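Local structure of betaine aldehyde dehydrogenase (Staphylococcus aureus subsp. aureus COL, 4QTO) at residues S44-T49 with E66-D71; V202-E207 with N231-A236. The protein probably catalyses the NAD-dependent oxidation of betaine aldehyde to glycine betaine. All blocks are in the same frame, centred on the assembly; numbering follows the deposited sequence.

Contact 1. Residues S44-T49 with E66-D71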
ATOM      1  N   SER A  44      37.519 -26.625  -4.143  1.00 14.98           N
ATOM      2  CA  SER A  44      38.252 -25.474  -3.674  1.00 14.79           C
ATOM      3  C   SER A  44      39.456 -25.273  -4.558  1.00 15.87           C
ATOM      4  O   SER A  44      40.098 -26.254  -5.018  1.00 14.84           O
ATOM      5  CB  SER A  44      38.753 -25.708  -2.253  1.00 16.10           C
ATOM      6  OG  SER A  44      39.547 -24.604  -1.859  1.00 16.00           O
ATOM      7  N   ALA A  45      39.846 -24.017  -4.721  1.00 16.06           N
ATOM      8  CA  ALA A  45      41.008 -23.686  -5.516  1.00 17.40           C
ATOM      9  C   ALA A  45      42.276 -24.358  -4.998  1.00 18.55           C
ATOM     10  O   ALA A  45      43.179 -24.635  -5.793  1.00 20.19           O
ATOM     11  CB  ALA A  45      41.208 -22.171  -5.611  1.00 19.42           C
ATOM     12  N   ASN A  46      42.358 -24.620  -3.692  1.00 17.18           N
ATOM     13  CA  ASN A  46      43.535 -25.269  -3.106  1.00 18.86           C
ATOM     14  C   ASN A  46      43.311 -26.739  -2.691  1.00 18.30           C
ATOM     15  O   ASN A  46      44.152 -27.328  -2.000  1.00 18.01           O
ATOM     16  CB  ASN A  46      44.035 -24.477  -1.892  1.00 19.60           C
ATOM     17  CG  ASN A  46      43.022 -24.431  -0.750  1.00 20.38           C
ATOM     18  OD1 ASN A  46      42.004 -25.134  -0.766  1.00 19.82           O
ATOM     19  ND2 ASN A  46      43.297 -23.605   0.258  1.00 21.88           N
ATOM     20  N   LYS A  47      42.194 -27.312  -3.137  1.00 18.02           N
ATOM     21  CA  LYS A  47      41.793 -28.693  -2.855  1.00 17.40           C
ATOM     22  C   LYS A  47      41.582 -28.991  -1.362  1.00 17.67           C
ATOM     23  O   LYS A  47      41.502 -30.142  -0.951  1.00 17.15           O
ATOM     24  CB  LYS A  47      42.775 -29.688  -3.476  1.00 19.75           C
ATOM     25  CG  LYS A  47      42.716 -29.772  -4.979  1.00 20.50           C
ATOM     26  CD  LYS A  47      43.586 -30.920  -5.478  1.00 22.15           C
ATOM     27  CE  LYS A  47      43.340 -31.275  -6.939  1.00 25.16           C
ATOM     28  NZ  LYS A  47      42.076 -32.028  -7.162  1.00 23.13           N
ATOM     29  N   ASN A  48      41.427 -27.956  -0.548  1.00 17.34           N
ATOM     30  CA  ASN A  48      41.172 -28.161   0.861  1.00 17.20           C
ATOM     31  C   ASN A  48      39.743 -28.686   1.038  1.00 16.27           C
ATOM     32  O   ASN A  48      38.843 -28.426   0.207  1.00 14.02           O
ATOM     33  CB  ASN A  48      41.349 -26.858   1.588  1.00 19.10           C
ATOM     34  CG  ASN A  48      41.516 -27.028   3.082  1.00 23.27           C
ATOM     35  OD1 ASN A  48      41.754 -28.126   3.592  1.00 27.31           O
ATOM     36  ND2 ASN A  48      41.430 -25.911   3.790  1.00 27.63           N
ATOM     37  N   THR A  49      39.557 -29.436   2.116  1.00 16.22           N
ATOM     38  CA  THR A  49      38.274 -30.046   2.446  1.00 15.23           C
ATOM     39  C   THR A  49      37.997 -29.959   3.926  1.00 16.36           C
ATOM     40  O   THR A  49      38.895 -29.666   4.726  1.00 16.54           O
ATOM     41  CB  THR A  49      38.235 -31.547   2.028  1.00 15.31           C
ATOM     42  OG1 THR A  49      39.260 -32.296   2.708  1.00 17.89           O
ATOM     43  CG2 THR A  49      38.391 -31.716   0.526  1.00 15.44           C
ATOM     44  N   GLU A  66      36.464 -26.975   0.951  1.00 13.22           N
ATOM     45  CA  GLU A  66      36.670 -25.839   1.886  1.00 14.24           C
ATOM     46  C   GLU A  66      37.305 -24.740   0.992  1.00 14.37           C
ATOM     47  O   GLU A  66      38.521 -24.735   0.724  1.00 16.31           O
ATOM     48  CB  GLU A  66      37.594 -26.240   3.003  1.00 15.80           C
ATOM     49  CG  GLU A  66      37.910 -25.138   4.008  1.00 17.42           C
ATOM     50  CD  GLU A  66      36.846 -24.960   5.080  1.00 19.39           C
ATOM     51  OE1 GLU A  66      35.778 -25.595   5.053  1.00 15.65           O
ATOM     52  OE2 GLU A  66      37.175 -24.232   6.050  1.00 22.52           O
ATOM     53  N   GLY A  67      36.451 -23.859   0.501  1.00 14.64           N
ATOM     54  CA  GLY A  67      36.830 -22.835  -0.466  1.00 15.26           C
ATOM     55  C   GLY A  67      37.772 -21.756   0.029  1.00 15.30           C
ATOM     56  O   GLY A  67      37.918 -21.548   1.237  1.00 16.59           O
ATOM     57  N   THR A  68      38.393 -21.073  -0.927  1.00 14.56           N
ATOM     58  CA  THR A  68      39.313 -20.005  -0.629  1.00 15.10           C
ATOM     59  C   THR A  68      38.694 -18.625  -0.857  1.00 15.55           C
ATOM     60  O   THR A  68      37.633 -18.461  -1.484  1.00 13.08           O
ATOM     61  CB  THR A  68      40.562 -20.082  -1.514  1.00 15.89           C
ATOM     62  OG1 THR A  68      40.212 -19.805  -2.879  1.00 15.43           O
ATOM     63  CG2 THR A  68      41.197 -21.444  -1.419  1.00 17.08           C
ATOM     64  N   LYS A  69      39.387 -17.596  -0.379  1.00 14.93           N
ATOM     65  CA  LYS A  69      38.869 -16.247  -0.575  1.00 17.28           C
ATOM     66  C   LYS A  69      38.849 -15.897  -2.063  1.00 16.46           C
ATOM     67  O   LYS A  69      37.991 -15.105  -2.494  1.00 15.99           O
ATOM     68  CB  LYS A  69      39.663 -15.226   0.242  1.00 21.53           C
ATOM     69  CG  LYS A  69      41.057 -14.975  -0.216  1.00 25.56           C
ATOM     70  CD  LYS A  69      41.697 -13.951   0.739  1.00 30.29           C
ATOM     71  CE  LYS A  69      43.080 -13.509   0.280  1.00 34.63           C
ATOM     72  NZ  LYS A  69      44.047 -14.632   0.182  1.00 39.48           N
ATOM     73  N   GLU A  70      39.713 -16.514  -2.868  1.00 15.87           N
ATOM     74  CA  GLU A  70      39.709 -16.287  -4.308  1.00 17.11           C
ATOM     75  C   GLU A  70      38.474 -16.919  -4.942  1.00 16.05           C
ATOM     76  O   GLU A  70      37.946 -16.404  -5.923  1.00 15.18           O
ATOM     77  CB  GLU A  70      40.978 -16.775  -4.983  1.00 20.09           C
ATOM     78  CG  GLU A  70      42.226 -15.953  -4.633  1.00 22.81           C
ATOM     79  CD  GLU A  70      42.759 -16.195  -3.233  1.00 23.99           C
ATOM     80  OE1 GLU A  70      42.594 -17.309  -2.676  1.00 20.42           O
ATOM     81  OE2 GLU A  70      43.392 -15.268  -2.685  1.00 27.22           O
ATOM     82  N   ASP A  71      38.050 -18.078  -4.420  1.00 14.43           N
ATOM     83  CA  ASP A  71      36.803 -18.713  -4.916  1.00 13.66           C
ATOM     84  C   ASP A  71      35.610 -17.752  -4.625  1.00 12.58           C
ATOM     85  O   ASP A  71      34.744 -17.522  -5.495  1.00 13.31           O
ATOM     86  CB  ASP A  71      36.548 -20.047  -4.212  1.00 13.50           C
ATOM     87  CG  ASP A  71      37.519 -21.154  -4.626  1.00 16.07           C
ATOM     88  OD1 ASP A  71      37.977 -21.158  -5.785  1.00 15.82           O
ATOM     89  OD2 ASP A  71      37.776 -22.052  -3.780  1.00 14.85           O
TER
HETATM   90  O   HOH W   1      40.671 -23.417   2.207  1.00 19.81           O

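Contact 2. Residues V202-E207 with N231-A236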
ATOM      1  N   VAL A 202      25.253 -14.864  -3.801  1.00  9.21           N
ATOM      2  CA  VAL A 202      26.344 -15.750  -3.383  1.00  9.64           C
ATOM      3  C   VAL A 202      26.044 -16.136  -1.949  1.00  9.51           C
ATOM      4  O   VAL A 202      26.025 -15.272  -1.049  1.00  9.46           O
ATOM      5  CB  VAL A 202      27.738 -15.104  -3.476  1.00 10.18           C
ATOM      6  CG1 VAL A 202      28.822 -16.131  -3.090  1.00 10.18           C
ATOM      7  CG2 VAL A 202      28.023 -14.553  -4.860  1.00 10.45           C
ATOM      8  N   MET A 203      25.817 -17.427  -1.711  1.00  9.86           N
ATOM      9  CA  MET A 203      25.484 -17.923  -0.384  1.00  9.96           C
ATOM     10  C   MET A 203      26.565 -18.785   0.194  1.00 10.35           C
ATOM     11  O   MET A 203      27.209 -19.550  -0.543  1.00  9.88           O
ATOM     12  CB  MET A 203      24.196 -18.758  -0.444  1.00 10.94           C
ATOM     13  CG  MET A 203      23.847 -19.410   0.884  1.00 12.67           C
ATOM     14  SD  MET A 203      22.155 -20.043   1.041  1.00 13.99           S
ATOM     15  CE  MET A 203      21.289 -18.499   1.248  1.00 14.14           C
ATOM     16  N   LYS A 204      26.796 -18.643   1.503  1.00  9.99           N
ATOM     17  CA  LYS A 204      27.746 -19.490   2.226  1.00 10.64           C
ATOM     18  C   LYS A 204      27.064 -19.990   3.475  1.00 10.50           C
ATOM     19  O   LYS A 204      26.768 -19.198   4.370  1.00 10.70           O
ATOM     20  CB  LYS A 204      29.031 -18.758   2.617  1.00 13.03           C
ATOM     21  CG  LYS A 204      30.081 -19.698   3.240  1.00 14.68           C
ATOM     22  CD  LYS A 204      31.091 -18.970   4.089  1.00 17.75           C
ATOM     23  CE  LYS A 204      30.627 -18.828   5.524  1.00 20.24           C
ATOM     24  NZ  LYS A 204      30.591 -20.135   6.267  1.00 18.60           N
ATOM     25  N   PRO A 205      26.790 -21.304   3.554  1.00  9.94           N
ATOM     26  CA  PRO A 205      26.180 -21.852   4.775  1.00 10.03           C
ATOM     27  C   PRO A 205      27.218 -22.011   5.871  1.00 10.13           C
ATOM     28  O   PRO A 205      28.431 -21.867   5.621  1.00 11.28           O
ATOM     29  CB  PRO A 205      25.653 -23.210   4.321  1.00 10.26           C
ATOM     30  CG  PRO A 205      26.629 -23.622   3.252  1.00 10.78           C
ATOM     31  CD  PRO A 205      27.023 -22.355   2.548  1.00 10.98           C
ATOM     32  N   SER A 206      26.763 -22.299   7.087  1.00 11.37           N
ATOM     33  CA  SER A 206      27.663 -22.519   8.189  1.00 11.79           C
ATOM     34  C   SER A 206      28.617 -23.635   7.795  1.00 11.53           C
ATOM     35  O   SER A 206      28.200 -24.651   7.215  1.00 10.87           O
ATOM     36  CB  SER A 206      26.911 -22.934   9.438  1.00 12.82           C
ATOM     37  OG  SER A 206      27.857 -23.227  10.468  1.00 13.45           O
ATOM     38  N   GLU A 207      29.887 -23.470   8.128  1.00 13.00           N
ATOM     39  CA  GLU A 207      30.903 -24.434   7.745  1.00 14.29           C
ATOM     40  C   GLU A 207      30.607 -25.817   8.300  1.00 14.05           C
ATOM     41  O   GLU A 207      30.987 -26.807   7.709  1.00 15.58           O
ATOM     42  CB  GLU A 207      32.312 -23.944   8.156  1.00 16.99           C
ATOM     43  CG  GLU A 207      32.543 -23.803   9.634  1.00 20.49           C
ATOM     44  CD  GLU A 207      32.068 -22.492  10.216  1.00 29.08           C
ATOM     45  OE1 GLU A 207      31.389 -21.676   9.521  1.00 30.50           O
ATOM     46  OE2 GLU A 207      32.394 -22.287  11.405  1.00 41.82           O
ATOM     47  N   ASN A 231      25.185 -18.775  -6.653  1.00  9.12           N
ATOM     48  CA  ASN A 231      26.492 -19.320  -6.375  1.00  9.70           C
ATOM     49  C   ASN A 231      26.538 -19.755  -4.905  1.00  9.82           C
ATOM     50  O   ASN A 231      25.940 -19.091  -4.022  1.00  9.34           O
ATOM     51  CB  ASN A 231      27.607 -18.296  -6.598  1.00  9.93           C
ATOM     52  CG  ASN A 231      27.546 -17.620  -7.958  1.00  9.38           C
ATOM     53  OD1 ASN A 231      28.209 -18.046  -8.914  1.00 11.66           O
ATOM     54  ND2 ASN A 231      26.728 -16.589  -8.060  1.00  9.02           N
ATOM     55  N   LEU A 232      27.237 -20.846  -4.661  1.00  9.42           N
ATOM     56  CA  LEU A 232      27.405 -21.443  -3.349  1.00  9.91           C
ATOM     57  C   LEU A 232      28.886 -21.579  -3.033  1.00 10.60           C
ATOM     58  O   LEU A 232      29.629 -22.272  -3.750  1.00 11.34           O
ATOM     59  CB  LEU A 232      26.742 -22.843  -3.335  1.00 10.00           C
ATOM     60  CG  LEU A 232      26.960 -23.729  -2.101  1.00 10.46           C
ATOM     61  CD1 LEU A 232      26.386 -23.099  -0.859  1.00 10.83           C
ATOM     62  CD2 LEU A 232      26.376 -25.136  -2.297  1.00 10.83           C
ATOM     63  N   ILE A 233      29.308 -20.933  -1.958  1.00  9.88           N
ATOM     64  CA  ILE A 233      30.663 -21.050  -1.436  1.00 11.53           C
ATOM     65  C   ILE A 233      30.576 -21.889  -0.177  1.00 12.13           C
ATOM     66  O   ILE A 233      29.628 -21.740   0.610  1.00 12.89           O
ATOM     67  CB  ILE A 233      31.217 -19.657  -1.101  1.00 11.69           C
ATOM     68  CG1 ILE A 233      31.432 -18.854  -2.382  1.00 12.52           C
ATOM     69  CG2 ILE A 233      32.520 -19.749  -0.310  1.00 12.84           C
ATOM     70  CD1 ILE A 233      32.428 -19.410  -3.352  1.00 12.98           C
ATOM     71  N   LEU A 234      31.566 -22.742   0.047  1.00 12.23           N
ATOM     72  CA  LEU A 234      31.586 -23.579   1.216  1.00 12.47           C
ATOM     73  C   LEU A 234      32.871 -23.284   1.970  1.00 14.70           C
ATOM     74  O   LEU A 234      33.951 -23.298   1.375  1.00 15.32           O
ATOM     75  CB  LEU A 234      31.556 -25.052   0.848  1.00 13.14           C
ATOM     76  CG  LEU A 234      30.328 -25.559   0.079  1.00 12.66           C
ATOM     77  CD1 LEU A 234      30.501 -27.000  -0.369  1.00 14.24           C
ATOM     78  CD2 LEU A 234      29.055 -25.425   0.889  1.00 12.84           C
ATOM     79  N   GLY A 235      32.752 -23.048   3.244  1.00 16.26           N
ATOM     80  CA  GLY A 235      33.970 -22.859   4.013  1.00 20.84           C
ATOM     81  C   GLY A 235      33.857 -22.021   5.241  1.00 19.05           C
ATOM     82  O   GLY A 235      32.810 -21.527   5.560  1.00 17.83           O
ATOM     83  N   ALA A 236      35.007 -21.846   5.865  1.00 18.92           N
ATOM     84  CA  ALA A 236      35.169 -21.070   7.090  1.00 22.43           C
ATOM     85  C   ALA A 236      34.868 -19.610   6.932  1.00 26.23           C
ATOM     86  O   ALA A 236      35.393 -18.952   6.021  1.00 27.78           O
ATOM     87  CB  ALA A 236      36.615 -21.196   7.558  1.00 28.34           C
TER
HETATM   88  O   HOH W   2      30.111 -23.773   4.275  1.00 15.91           O

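Contact 1. Residues S44-T49 with E66-D71
A45 and D71 meet where a type I beta turn, S44 to K47, lies against the capping box that starts helix 69-85. Backbone bonds to side chains dominate this end. D71 OD2 accepts A45 N at 3.0 Å on its syn side, and also T68 N of its own segment, which arrives from above the carboxylate plane at 3.1 Å; Q35 is a further donor. Several N-H groups thus share one buried oxygen, a setting that would be expected to favour the charged form of aspartate. In return, T68 OG1 caps D71 N at 3.2 Å. With chi1 at 68°, OG1 sits between the backbone N and carbonyl carbon, within reach of the helix start, while CG2 turns to N46.

The second group is polar and centres on the carbonyl of E66. S44 OG lies 2.8 Å from E66 O and 2.7 Å from N46 OD1, and its single proton can serve either. N46 OD1 also takes N48 N, closing an Asx turn, for which a short amide side chain is well suited. A water lies 2.9 Å from E66 O, to which it can donate, and accepts from the ND2 atoms of N46 and N48. Between the main chains, E66 N gives its hydrogen to N48 O.

Van der Waals contacts between amide groups and aliphatic carbons fill in the rest. N48 ND2 lies 3.6 Å from E66 CG, the two side chains pointing the same way with their flat ends 77° apart, and the E66 carboxylate goes on to R50. N46 and T68 slide past one another in opposite directions, bringing N46 ND2 to 3.4 Å from T68 CG2.

Contact 2. Residues V202-E207 with N231-A236
M203 and L232 pair in parallel register, joining the two strands of a beta-alpha-beta unit (strand 200-204, helix 211-223, strand 230-232) in the Rossmann-type sheet of this dehydrogenase. This is the tight end. M203 N binds N231 O with an N-H...O angle of 172°, and M203 O receives I233 N at 2.9 Å. Branched, apolar residues suit the buried faces: V202 CG1 touches I233 CG1 at 3.8 Å on the side covered by helices 69-85 and 237-246. On the face of M203 and L232, towards helix 211-223, P205 crosses L232 at about a right angle, CD to CD1 3.5 Å. Proline offers a compact ring there and ends the strand pairing, since it has no N-H to give.

At P205 and S206 the two chains bow apart, to come together again at E207 and G235, and a water bridges P205 O and G235 N; E207 and A236 are partly exposed. Glycine fits position 235 because its backbone angles would press a CB against the preceding carbonyl O. The long K204 chain bends at chi3 (88°) and chi4 to curl its amine back to P205 O, at 2.8 Å, and across to G235 O, which NZ meets almost head-on at 2.7 Å.

From the N terminus, the chain passes through the turn at 44-49, runs out and back along strands 49-54 and 59-65, and returns at 66-71, so contact 1 closes a loop made mostly of strand. Contact 2 closes a later one, 202-207 to 231-236, around helix 211-223. The two loops follow in series, neither nested nor crossed, yet their centres lie 11 Å apart and they touch. G67 N probably bonds to L234 O at 2.7 Å, and I233 CD1 packs on D71 O. Together the contacts tie the N-terminal strands and helix 69-85 to the parallel strands 200-204 and 230-232 of the mixed sheet.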